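PDB 4QTO: betaine aldehyde dehydrogenase from Staphylococcus aureus subsp. aureus COL, which oxidises betaine aldehyde to glycine betaine, probably with NAD as the cofactor. Local coordinates for residues Leu31-Tyr36 and Val60-Ser65; Asp335-Ile340 and Pro398-Asn403; Glu359-Ile364 and Asp392-Glu397. All coordinates share one frame; numbering follows the deposited sequence. Where two conformers were deposited one is given.

Contact 1: residues Leu31-Tyr36 and Val60-Ser65; sequences LSQRQY and VIFTVS
The ring of F62 meets the 31-36 segment with its edge. Two backbone carbonyls lie near the ring plane there: L31 O is 3.4 Å from F62 CZ, and S32 O is 3.4 Å from F62 CE2. These contacts suit the slightly positive C-H rim of a phenyl ring. S32 O is buried here and has no hydrogen-bond partner in the model. With CG anti to the backbone N (chi1 -154°), the F62 ring points across to L31 and S32. The L31 and F62 side chains cross at about a right angle, with L31 CB 3.9 Å from F62 CZ. Q33 CG reaches the same ring carbon obliquely, at 3.6 Å. I61 and F62 form a classic beta bulge opposite I52 in the two-stranded antiparallel sheet of 49-54 and 59-65. F62 also packs on L211 of helix 211-223, and L31 on I214. Beyond the ring the backbones meet directly. S65 N donates to Q33 O at 2.9 Å, with an N-H...O angle of 164°. V64 CA adds a CA-H...O contact of 3.4 Å to the same oxygen. An ST turn shapes the loop: R34 N donates to S32 OG at 3.1 Å.

Contact 2: residues Asp335-Ile340 and Pro398-Asn403; sequences DRVKKI and PTVITN
This is a buried contact, mainly between apolar side chains. It joins the last part of helix 323-337, with the type I beta turn V337-I340, to strand 399-402 and the proline before it. The strand belongs to the seven-stranded mixed sheet, between strands 377-380 and 419-425. This sheet is consistent with the catalytic domain of the aldehyde dehydrogenase family. V337 spreads its two methyls over two residues. CG1 is anti to the backbone N (chi1 168°) and sits by P398, 3.8 Å from P398 CB. The same methyl is 3.4 Å from P398 O. CG2 turns the other way and meets V400 CG2 methyl to methyl at 3.8 Å. I340 comes to the proline from the turn. Its CD1 lies 3.9 Å from both P398 CB and P398 CG, so the proline ring carbons are touched by V337 and I340 together. The turn brings these two side chains to the same partner, and I340 N donates to V337 O at 3.2 Å. Y306 of helix 294-306 and V380 of strand 377-380 pack on both V337 and V400, while M352 packs on both I340 and P398. R336 donates to the carbonyls of F518 and S519 of a second subunit. No hydrogen bond joins the two segments. They exchange close packing of methyl and ring carbons, so burial of apolar surface is probably the main gain.

Contact 3: residues Glu359-Ile364 and Asp392-Glu397; sequences EHRNKI and DGLFFE
R361 runs from helix 358-373 to segment 392-397, part of the loop between strands 377-380 and 399-402, and L394 is the centre of an inverse gamma turn there. From CB the chain leaves with CG anti to the backbone N (chi1 180°). CG passes F396 CD1 at 4.3 Å. CD comes next and lies 3.3 Å from F395 O. The chain bends at chi3 (64°), and the guanidinium then lies along the loop backbone. L394 CA sits over one of its faces. NH1 donates to F395 O at 2.9 Å, within the carbonyl plane and on a lone pair. That oxygen is also near the guanidinium plane, so the bond helps to fix the rotation of the group. L394 CD2 touches NH2, which has R384 nearby, a like charge. The backbone carbonyls and water beside the guanidinium probably ease this charge's burial. About one turn further along the helix, I364 CG2 makes a CH-pi contact over the F396 ring, 3.8 Å from its centroid and 16° off the normal. M368 of the same helix also packs on F396. A water joins the tip of R361 to the loop: it accepts from NH2 at 3.1 Å and donates to G393 O at 2.8 Å.

Overall arrangement
Contact 1 closes first along the chain, and contacts 2 and 3 follow it. Contact 3 is nested inside the loop closed by contact 2. Segment 392-397 runs straight into 398-403, and the two centres are about 17 Å apart. Helices 323-337 and 358-373, successive in the chain, thus pack against consecutive parts of one chain run that leads into strand 399-402 of the seven-stranded sheet, probably in the catalytic domain. Contact 1 lies beside helix 211-223, probably on the coenzyme-binding Rossmann domain. Its centre is about 25 Å from that of contact 3 and about 38 Å from that of contact 2. Contact 2 borders a second subunit, which touches neither of the others.

Contact 1: residues Leu31-Tyr36 and Val60-Ser65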
loop_
_atom_site.group_PDB
_atom_site.type_symbol
_atom_site.label_atom_id
_atom_site.label_comp_id
_atom_site.label_asym_id
_atom_site.label_seq_id
_atom_site.Cartn_x
_atom_site.Cartn_y
_atom_site.Cartn_z
ATOM N N LEU A 31 -18.762 -16.146 -37.257
ATOM C CA LEU A 31 -17.551 -16.257 -36.433
ATOM C C LEU A 31 -16.312 -16.615 -37.263
ATOM O O LEU A 31 -16.375 -17.445 -38.194
ATOM C CB LEU A 31 -17.756 -17.312 -35.366
ATOM C CG LEU A 31 -16.670 -17.437 -34.297
ATOM C CD1 LEU A 31 -16.620 -16.171 -33.424
ATOM C CD2 LEU A 31 -16.938 -18.656 -33.455
ATOM N N SER A 32 -15.191 -15.968 -36.954
ATOM C CA SER A 32 -13.937 -16.263 -37.638
ATOM C C SER A 32 -13.491 -17.692 -37.375
ATOM O O SER A 32 -13.776 -18.264 -36.325
ATOM C CB SER A 32 -12.837 -15.310 -37.193
ATOM O OG SER A 32 -11.598 -15.650 -37.795
ATOM N N GLN A 33 -12.791 -18.262 -38.344
ATOM C CA GLN A 33 -12.264 -19.615 -38.238
ATOM C C GLN A 33 -10.749 -19.598 -38.113
ATOM O O GLN A 33 -10.122 -20.655 -38.062
ATOM C CB GLN A 33 -12.626 -20.394 -39.495
ATOM C CG GLN A 33 -14.117 -20.636 -39.677
ATOM C CD GLN A 33 -14.409 -21.384 -40.968
ATOM O OE1 GLN A 33 -14.906 -22.539 -40.967
ATOM N NE2 GLN A 33 -14.029 -20.776 -42.083
ATOM N N ARG A 34 -10.176 -18.401 -38.072
ATOM C CA ARG A 34 -8.737 -18.213 -38.140
ATOM C C ARG A 34 -8.029 -17.724 -36.903
ATOM O O ARG A 34 -8.635 -17.355 -35.918
ATOM C CB ARG A 34 -8.476 -17.187 -39.269
ATOM C CG ARG A 34 -8.853 -17.686 -40.663
ATOM C CD ARG A 34 -8.479 -16.644 -41.680
ATOM N NE ARG A 34 -8.634 -17.152 -43.027
ATOM C CZ ARG A 34 -8.080 -16.582 -44.098
ATOM N NH1 ARG A 34 -8.254 -17.123 -45.299
ATOM N NH2 ARG A 34 -7.335 -15.491 -43.984
ATOM N N GLN A 35 -6.707 -17.832 -36.972
ATOM C CA GLN A 35 -5.823 -17.310 -35.935
ATOM C C GLN A 35 -5.736 -15.800 -36.155
ATOM O O GLN A 35 -6.108 -15.292 -37.230
ATOM C CB GLN A 35 -4.430 -17.921 -36.108
ATOM C CG GLN A 35 -4.443 -19.428 -36.027
ATOM C CD GLN A 35 -3.067 -20.040 -36.093
ATOM O OE1 GLN A 35 -2.552 -20.493 -35.068
ATOM N NE2 GLN A 35 -2.456 -20.037 -37.275
ATOM N N TYR A 36 -5.212 -15.072 -35.167
ATOM C CA TYR A 36 -5.033 -13.630 -35.274
ATOM C C TYR A 36 -3.594 -13.305 -34.940
ATOM O O TYR A 36 -3.187 -13.432 -33.790
ATOM C CB TYR A 36 -5.994 -12.863 -34.360
ATOM C CG TYR A 36 -6.003 -11.366 -34.579
ATOM C CD1 TYR A 36 -6.584 -10.816 -35.702
ATOM C CD2 TYR A 36 -5.442 -10.511 -33.655
ATOM C CE1 TYR A 36 -6.630 -9.441 -35.882
ATOM C CE2 TYR A 36 -5.488 -9.136 -33.832
ATOM C CZ TYR A 36 -6.088 -8.628 -34.966
ATOM O OH TYR A 36 -6.190 -7.251 -35.211
ATOM N N VAL A 60 -20.133 -32.255 -34.918
ATOM C CA VAL A 60 -19.181 -31.223 -35.317
ATOM C C VAL A 60 -20.002 -29.967 -35.504
ATOM O O VAL A 60 -20.975 -29.972 -36.262
ATOM C CB VAL A 60 -18.455 -31.560 -36.627
ATOM C CG1 VAL A 60 -17.627 -30.368 -37.088
ATOM C CG2 VAL A 60 -17.581 -32.785 -36.460
ATOM N N ILE A 61 -19.602 -28.894 -34.840
ATOM C CA ILE A 61 -20.296 -27.626 -34.909
ATOM C C ILE A 61 -19.494 -26.523 -35.622
ATOM O O ILE A 61 -20.082 -25.510 -36.005
ATOM C CB ILE A 61 -20.693 -27.092 -33.510
ATOM C CG1 ILE A 61 -19.449 -26.932 -32.596
ATOM C CG2 ILE A 61 -21.776 -27.980 -32.929
ATOM C CD1 ILE A 61 -19.687 -26.339 -31.227
ATOM N N PHE A 62 -18.179 -26.706 -35.788
ATOM C CA PHE A 62 -17.340 -25.656 -36.379
ATOM C C PHE A 62 -15.993 -26.245 -36.745
ATOM O O PHE A 62 -15.596 -27.282 -36.223
ATOM C CB PHE A 62 -17.147 -24.532 -35.356
ATOM C CG PHE A 62 -16.868 -23.166 -35.948
ATOM C CD1 PHE A 62 -17.797 -22.545 -36.769
ATOM C CD2 PHE A 62 -15.728 -22.458 -35.597
ATOM C CE1 PHE A 62 -17.561 -21.261 -37.279
ATOM C CE2 PHE A 62 -15.494 -21.197 -36.102
ATOM C CZ PHE A 62 -16.410 -20.589 -36.915
ATOM N N THR A 63 -15.294 -25.572 -37.651
ATOM C CA THR A 63 -13.961 -26.010 -38.060
ATOM C C THR A 63 -13.049 -24.788 -38.004
ATOM O O THR A 63 -13.372 -23.744 -38.588
ATOM C CB THR A 63 -13.966 -26.609 -39.466
ATOM O OG1 THR A 63 -14.809 -27.773 -39.471
ATOM C CG2 THR A 63 -12.546 -27.014 -39.881
ATOM N N VAL A 64 -11.916 -24.923 -37.317
ATOM C CA VAL A 64 -10.982 -23.823 -37.163
ATOM C C VAL A 64 -9.566 -24.198 -37.625
ATOM O O VAL A 64 -9.217 -25.381 -37.760
ATOM C CB VAL A 64 -10.898 -23.349 -35.685
ATOM C CG1 VAL A 64 -12.270 -22.899 -35.201
ATOM C CG2 VAL A 64 -10.347 -24.457 -34.807
ATOM N N SER A 65 -8.756 -23.172 -37.863
ATOM C CA SER A 65 -7.353 -23.390 -38.201
ATOM C C SER A 65 -6.624 -24.104 -37.074
ATOM O O SER A 65 -6.913 -23.887 -35.891
ATOM C CB SER A 65 -6.633 -22.076 -38.420
ATOM O OG SER A 65 -7.166 -21.403 -39.541
#

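Contact 2: residues Asp335-Ile340 and Pro398-Asn403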
loop_
_atom_site.group_PDB
_atom_site.type_symbol
_atom_site.label_atom_id
_atom_site.label_comp_id
_atom_site.label_asym_id
_atom_site.label_seq_id
_atom_site.Cartn_x
_atom_site.Cartn_y
_atom_site.Cartn_z
ATOM N N ASP A 335 -29.578 -39.202 -1.570
ATOM C CA ASP A 335 -30.970 -39.006 -1.969
ATOM C C ASP A 335 -31.113 -37.831 -2.943
ATOM O O ASP A 335 -31.908 -37.892 -3.894
ATOM C CB ASP A 335 -31.849 -38.728 -0.734
ATOM C CG ASP A 335 -32.060 -39.951 0.137
ATOM O OD1 ASP A 335 -31.543 -41.050 -0.188
ATOM O OD2 ASP A 335 -32.735 -39.802 1.192
ATOM N N ARG A 336 -30.341 -36.750 -2.730
ATOM C CA ARG A 336 -30.427 -35.622 -3.627
ATOM C C ARG A 336 -29.728 -35.898 -4.955
ATOM O O ARG A 336 -30.192 -35.445 -6.009
ATOM C CB ARG A 336 -29.810 -34.379 -2.970
ATOM C CG ARG A 336 -30.608 -33.833 -1.806
ATOM C CD ARG A 336 -31.875 -33.112 -2.230
ATOM N NE ARG A 336 -31.630 -31.871 -2.956
ATOM C CZ ARG A 336 -31.289 -30.721 -2.390
ATOM N NH1 ARG A 336 -31.128 -30.638 -1.067
ATOM N NH2 ARG A 336 -31.116 -29.655 -3.146
ATOM N N VAL A 337 -28.586 -36.576 -4.909
ATOM C CA VAL A 337 -27.829 -36.871 -6.125
ATOM C C VAL A 337 -28.697 -37.650 -7.112
ATOM O O VAL A 337 -28.628 -37.416 -8.321
ATOM C CB VAL A 337 -26.498 -37.582 -5.824
ATOM C CG1 VAL A 337 -25.857 -38.144 -7.084
ATOM C CG2 VAL A 337 -25.551 -36.607 -5.148
ATOM N N LYS A 338 -29.549 -38.527 -6.587
ATOM C CA LYS A 338 -30.460 -39.313 -7.438
ATOM C C LYS A 338 -31.459 -38.463 -8.219
ATOM O O LYS A 338 -31.995 -38.922 -9.243
ATOM C CB LYS A 338 -31.253 -40.321 -6.596
ATOM C CG LYS A 338 -30.406 -41.443 -6.021
ATOM C CD LYS A 338 -31.241 -42.308 -5.092
ATOM C CE LYS A 338 -30.430 -43.469 -4.550
ATOM N NZ LYS A 338 -31.243 -44.270 -3.597
ATOM N N LYS A 339 -31.726 -37.248 -7.756
ATOM C CA LYS A 339 -32.697 -36.359 -8.365
ATOM C C LYS A 339 -32.095 -35.337 -9.335
ATOM O O LYS A 339 -32.836 -34.600 -9.954
ATOM C CB LYS A 339 -33.442 -35.585 -7.284
ATOM C CG LYS A 339 -34.162 -36.445 -6.238
ATOM C CD LYS A 339 -34.864 -35.542 -5.240
ATOM C CE LYS A 339 -35.341 -36.287 -4.006
ATOM N NZ LYS A 339 -36.264 -37.387 -4.349
ATOM N N ILE A 340 -30.765 -35.257 -9.428
ATOM C CA ILE A 340 -30.118 -34.285 -10.300
ATOM C C ILE A 340 -30.555 -34.487 -11.745
ATOM O O ILE A 340 -30.518 -35.609 -12.255
ATOM C CB ILE A 340 -28.577 -34.343 -10.187
ATOM C CG1 ILE A 340 -28.129 -33.902 -8.771
ATOM C CG2 ILE A 340 -27.919 -33.479 -11.244
ATOM C CD1 ILE A 340 -26.640 -33.987 -8.540
ATOM N N PRO A 398 -23.902 -38.222 -11.882
ATOM C CA PRO A 398 -23.309 -37.652 -10.665
ATOM C C PRO A 398 -23.100 -38.792 -9.688
ATOM O O PRO A 398 -23.982 -39.666 -9.505
ATOM C CB PRO A 398 -24.323 -36.618 -10.195
ATOM C CG PRO A 398 -25.596 -37.001 -10.864
ATOM C CD PRO A 398 -25.222 -37.659 -12.176
ATOM N N THR A 399 -21.934 -38.779 -9.053
ATOM C CA THR A 399 -21.469 -39.922 -8.293
ATOM C C THR A 399 -21.002 -39.562 -6.895
ATOM O O THR A 399 -20.379 -38.502 -6.694
ATOM C CB THR A 399 -20.274 -40.520 -9.077
ATOM O OG1 THR A 399 -20.687 -40.840 -10.420
ATOM C CG2 THR A 399 -19.685 -41.740 -8.420
ATOM N N VAL A 400 -21.307 -40.427 -5.922
ATOM C CA VAL A 400 -20.829 -40.263 -4.547
ATOM C C VAL A 400 -20.065 -41.552 -4.185
ATOM O O VAL A 400 -20.584 -42.666 -4.347
ATOM C CB VAL A 400 -21.961 -40.085 -3.521
ATOM C CG1 VAL A 400 -21.386 -39.923 -2.114
ATOM C CG2 VAL A 400 -22.836 -38.894 -3.891
ATOM N N ILE A 401 -18.832 -41.374 -3.721
ATOM C CA ILE A 401 -17.979 -42.482 -3.303
ATOM C C ILE A 401 -17.810 -42.410 -1.781
ATOM O O ILE A 401 -17.397 -41.391 -1.246
ATOM C CB ILE A 401 -16.621 -42.443 -4.033
ATOM C CG1 ILE A 401 -16.867 -42.555 -5.554
ATOM C CG2 ILE A 401 -15.722 -43.565 -3.549
ATOM C CD1 ILE A 401 -15.622 -42.521 -6.428
ATOM N N THR A 402 -18.118 -43.514 -1.109
ATOM C CA THR A 402 -18.057 -43.614 0.346
ATOM C C THR A 402 -17.094 -44.707 0.811
ATOM O O THR A 402 -16.513 -45.429 0.003
ATOM C CB THR A 402 -19.450 -43.903 0.924
ATOM O OG1 THR A 402 -19.951 -45.127 0.381
ATOM C CG2 THR A 402 -20.425 -42.780 0.609
ATOM N N ASN A 403 -16.922 -44.816 2.131
ATOM C CA ASN A 403 -16.052 -45.872 2.700
ATOM C C ASN A 403 -14.627 -45.746 2.111
ATOM O O ASN A 403 -14.026 -46.731 1.658
ATOM C CB ASN A 403 -16.629 -47.272 2.472
ATOM C CG ASN A 403 -16.021 -48.319 3.398
ATOM O OD1 ASN A 403 -15.563 -48.002 4.488
ATOM N ND2 ASN A 403 -16.052 -49.585 2.972
#

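Contact 3: residues Glu359-Ile364 and Asp392-Glu397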
loop_
_atom_site.group_PDB
_atom_site.type_symbol
_atom_site.label_atom_id
_atom_site.label_comp_id
_atom_site.label_asym_id
_atom_site.label_seq_id
_atom_site.Cartn_x
_atom_site.Cartn_y
_atom_site.Cartn_z
ATOM N N GLU A 359 -12.284 -38.566 -24.326
ATOM C CA GLU A 359 -11.078 -38.867 -23.576
ATOM C C GLU A 359 -11.272 -38.561 -22.095
ATOM O O GLU A 359 -10.844 -39.333 -21.225
ATOM C CB GLU A 359 -9.892 -38.064 -24.097
ATOM C CG GLU A 359 -9.436 -38.424 -25.503
ATOM C CD GLU A 359 -10.446 -38.091 -26.608
ATOM O OE1 GLU A 359 -10.557 -38.896 -27.559
ATOM O OE2 GLU A 359 -11.149 -37.058 -26.526
ATOM N N HIS A 360 -11.926 -37.444 -21.805
ATOM C CA HIS A 360 -12.141 -37.067 -20.407
ATOM C C HIS A 360 -13.127 -38.006 -19.735
ATOM O O HIS A 360 -12.920 -38.431 -18.588
ATOM C CB HIS A 360 -12.568 -35.597 -20.270
ATOM C CG HIS A 360 -12.464 -35.104 -18.870
ATOM N ND1 HIS A 360 -11.280 -35.157 -18.171
ATOM C CD2 HIS A 360 -13.382 -34.589 -18.019
ATOM C CE1 HIS A 360 -11.465 -34.682 -16.952
ATOM N NE2 HIS A 360 -12.730 -34.330 -16.833
ATOM N N ARG A 361 -14.204 -38.345 -20.429
ATOM C CA ARG A 361 -15.160 -39.275 -19.869
ATOM C C ARG A 361 -14.484 -40.627 -19.595
ATOM O O ARG A 361 -14.703 -41.251 -18.541
ATOM C CB ARG A 361 -16.381 -39.469 -20.759
ATOM C CG ARG A 361 -17.335 -40.473 -20.104
ATOM C CD ARG A 361 -18.735 -40.452 -20.668
ATOM N NE ARG A 361 -18.780 -40.853 -22.059
ATOM C CZ ARG A 361 -19.908 -41.061 -22.748
ATOM N NH1 ARG A 361 -21.129 -40.937 -22.182
ATOM N NH2 ARG A 361 -19.812 -41.416 -24.009
ATOM N N ASN A 362 -13.646 -41.083 -20.523
ATOM C CA ASN A 362 -12.936 -42.347 -20.316
ATOM C C ASN A 362 -12.033 -42.289 -19.078
ATOM O O ASN A 362 -11.925 -43.279 -18.337
ATOM C CB ASN A 362 -12.107 -42.715 -21.554
ATOM C CG ASN A 362 -12.969 -43.087 -22.741
ATOM O OD1 ASN A 362 -14.152 -43.404 -22.597
ATOM N ND2 ASN A 362 -12.366 -43.105 -23.911
ATOM N N LYS A 363 -11.409 -41.138 -18.835
ATOM C CA LYS A 363 -10.549 -40.976 -17.673
ATOM C C LYS A 363 -11.373 -41.074 -16.382
ATOM O O LYS A 363 -10.972 -41.731 -15.418
ATOM C CB LYS A 363 -9.822 -39.631 -17.728
ATOM C CG LYS A 363 -8.730 -39.498 -16.682
ATOM C CD LYS A 363 -8.219 -38.065 -16.543
ATOM C CE LYS A 363 -7.768 -37.436 -17.850
ATOM N NZ LYS A 363 -6.640 -38.157 -18.490
ATOM N N ILE A 364 -12.534 -40.420 -16.374
ATOM C CA ILE A 364 -13.416 -40.461 -15.207
ATOM C C ILE A 364 -13.838 -41.915 -14.969
ATOM O O ILE A 364 -13.812 -42.426 -13.838
ATOM C CB ILE A 364 -14.654 -39.572 -15.420
ATOM C CG1 ILE A 364 -14.231 -38.106 -15.508
ATOM C CG2 ILE A 364 -15.643 -39.794 -14.288
ATOM C CD1 ILE A 364 -15.301 -37.184 -16.075
ATOM N N ASP A 392 -26.441 -40.146 -26.935
ATOM C CA ASP A 392 -25.493 -39.653 -27.920
ATOM C C ASP A 392 -24.475 -38.677 -27.360
ATOM O O ASP A 392 -23.491 -38.378 -28.030
ATOM C CB ASP A 392 -26.223 -38.967 -29.075
ATOM C CG ASP A 392 -27.026 -39.939 -29.917
ATOM O OD1 ASP A 392 -26.781 -41.173 -29.846
ATOM O OD2 ASP A 392 -27.892 -39.453 -30.674
ATOM N N GLY A 393 -24.724 -38.179 -26.149
ATOM C CA GLY A 393 -23.851 -37.189 -25.531
ATOM C C GLY A 393 -22.837 -37.781 -24.571
ATOM O O GLY A 393 -22.896 -38.943 -24.199
ATOM N N LEU A 394 -21.938 -36.920 -24.102
ATOM C CA LEU A 394 -20.865 -37.341 -23.222
ATOM C C LEU A 394 -21.250 -37.216 -21.754
ATOM O O LEU A 394 -20.564 -36.582 -20.959
ATOM C CB LEU A 394 -19.616 -36.520 -23.529
ATOM C CG LEU A 394 -19.048 -36.725 -24.946
ATOM C CD1 LEU A 394 -18.076 -35.636 -25.295
ATOM C CD2 LEU A 394 -18.356 -38.075 -25.030
ATOM N N PHE A 395 -22.360 -37.850 -21.394
ATOM C CA PHE A 395 -22.844 -37.797 -20.030
ATOM C C PHE A 395 -22.214 -38.838 -19.108
ATOM O O PHE A 395 -21.808 -39.940 -19.527
ATOM C CB PHE A 395 -24.368 -37.896 -19.996
ATOM C CG PHE A 395 -25.051 -36.693 -20.544
ATOM C CD1 PHE A 395 -25.321 -35.615 -19.708
ATOM C CD2 PHE A 395 -25.371 -36.607 -21.876
ATOM C CE1 PHE A 395 -25.930 -34.477 -20.208
ATOM C CE2 PHE A 395 -25.967 -35.474 -22.377
ATOM C CZ PHE A 395 -26.265 -34.415 -21.534
ATOM N N PHE A 396 -22.108 -38.438 -17.846
ATOM C CA PHE A 396 -21.620 -39.317 -16.798
ATOM C C PHE A 396 -22.456 -38.979 -15.557
ATOM O O PHE A 396 -22.653 -37.807 -15.254
ATOM C CB PHE A 396 -20.132 -39.170 -16.548
ATOM C CG PHE A 396 -19.574 -40.290 -15.713
ATOM C CD1 PHE A 396 -19.175 -41.470 -16.320
ATOM C CD2 PHE A 396 -19.485 -40.173 -14.363
ATOM C CE1 PHE A 396 -18.704 -42.531 -15.566
ATOM C CE2 PHE A 396 -18.999 -41.222 -13.604
ATOM C CZ PHE A 396 -18.620 -42.389 -14.196
ATOM N N GLU A 397 -22.972 -40.010 -14.891
ATOM C CA GLU A 397 -23.860 -39.777 -13.772
ATOM C C GLU A 397 -23.173 -39.101 -12.590
ATOM O O GLU A 397 -22.017 -39.393 -12.304
ATOM C CB GLU A 397 -24.439 -41.080 -13.276
ATOM C CG GLU A 397 -25.417 -41.742 -14.237
ATOM C CD GLU A 397 -25.835 -43.145 -13.778
ATOM O OE1 GLU A 397 -25.155 -43.787 -12.919
ATOM O OE2 GLU A 397 -26.824 -43.642 -14.358
HETATM O O HOH W 1 -22.499 -41.348 -25.477
#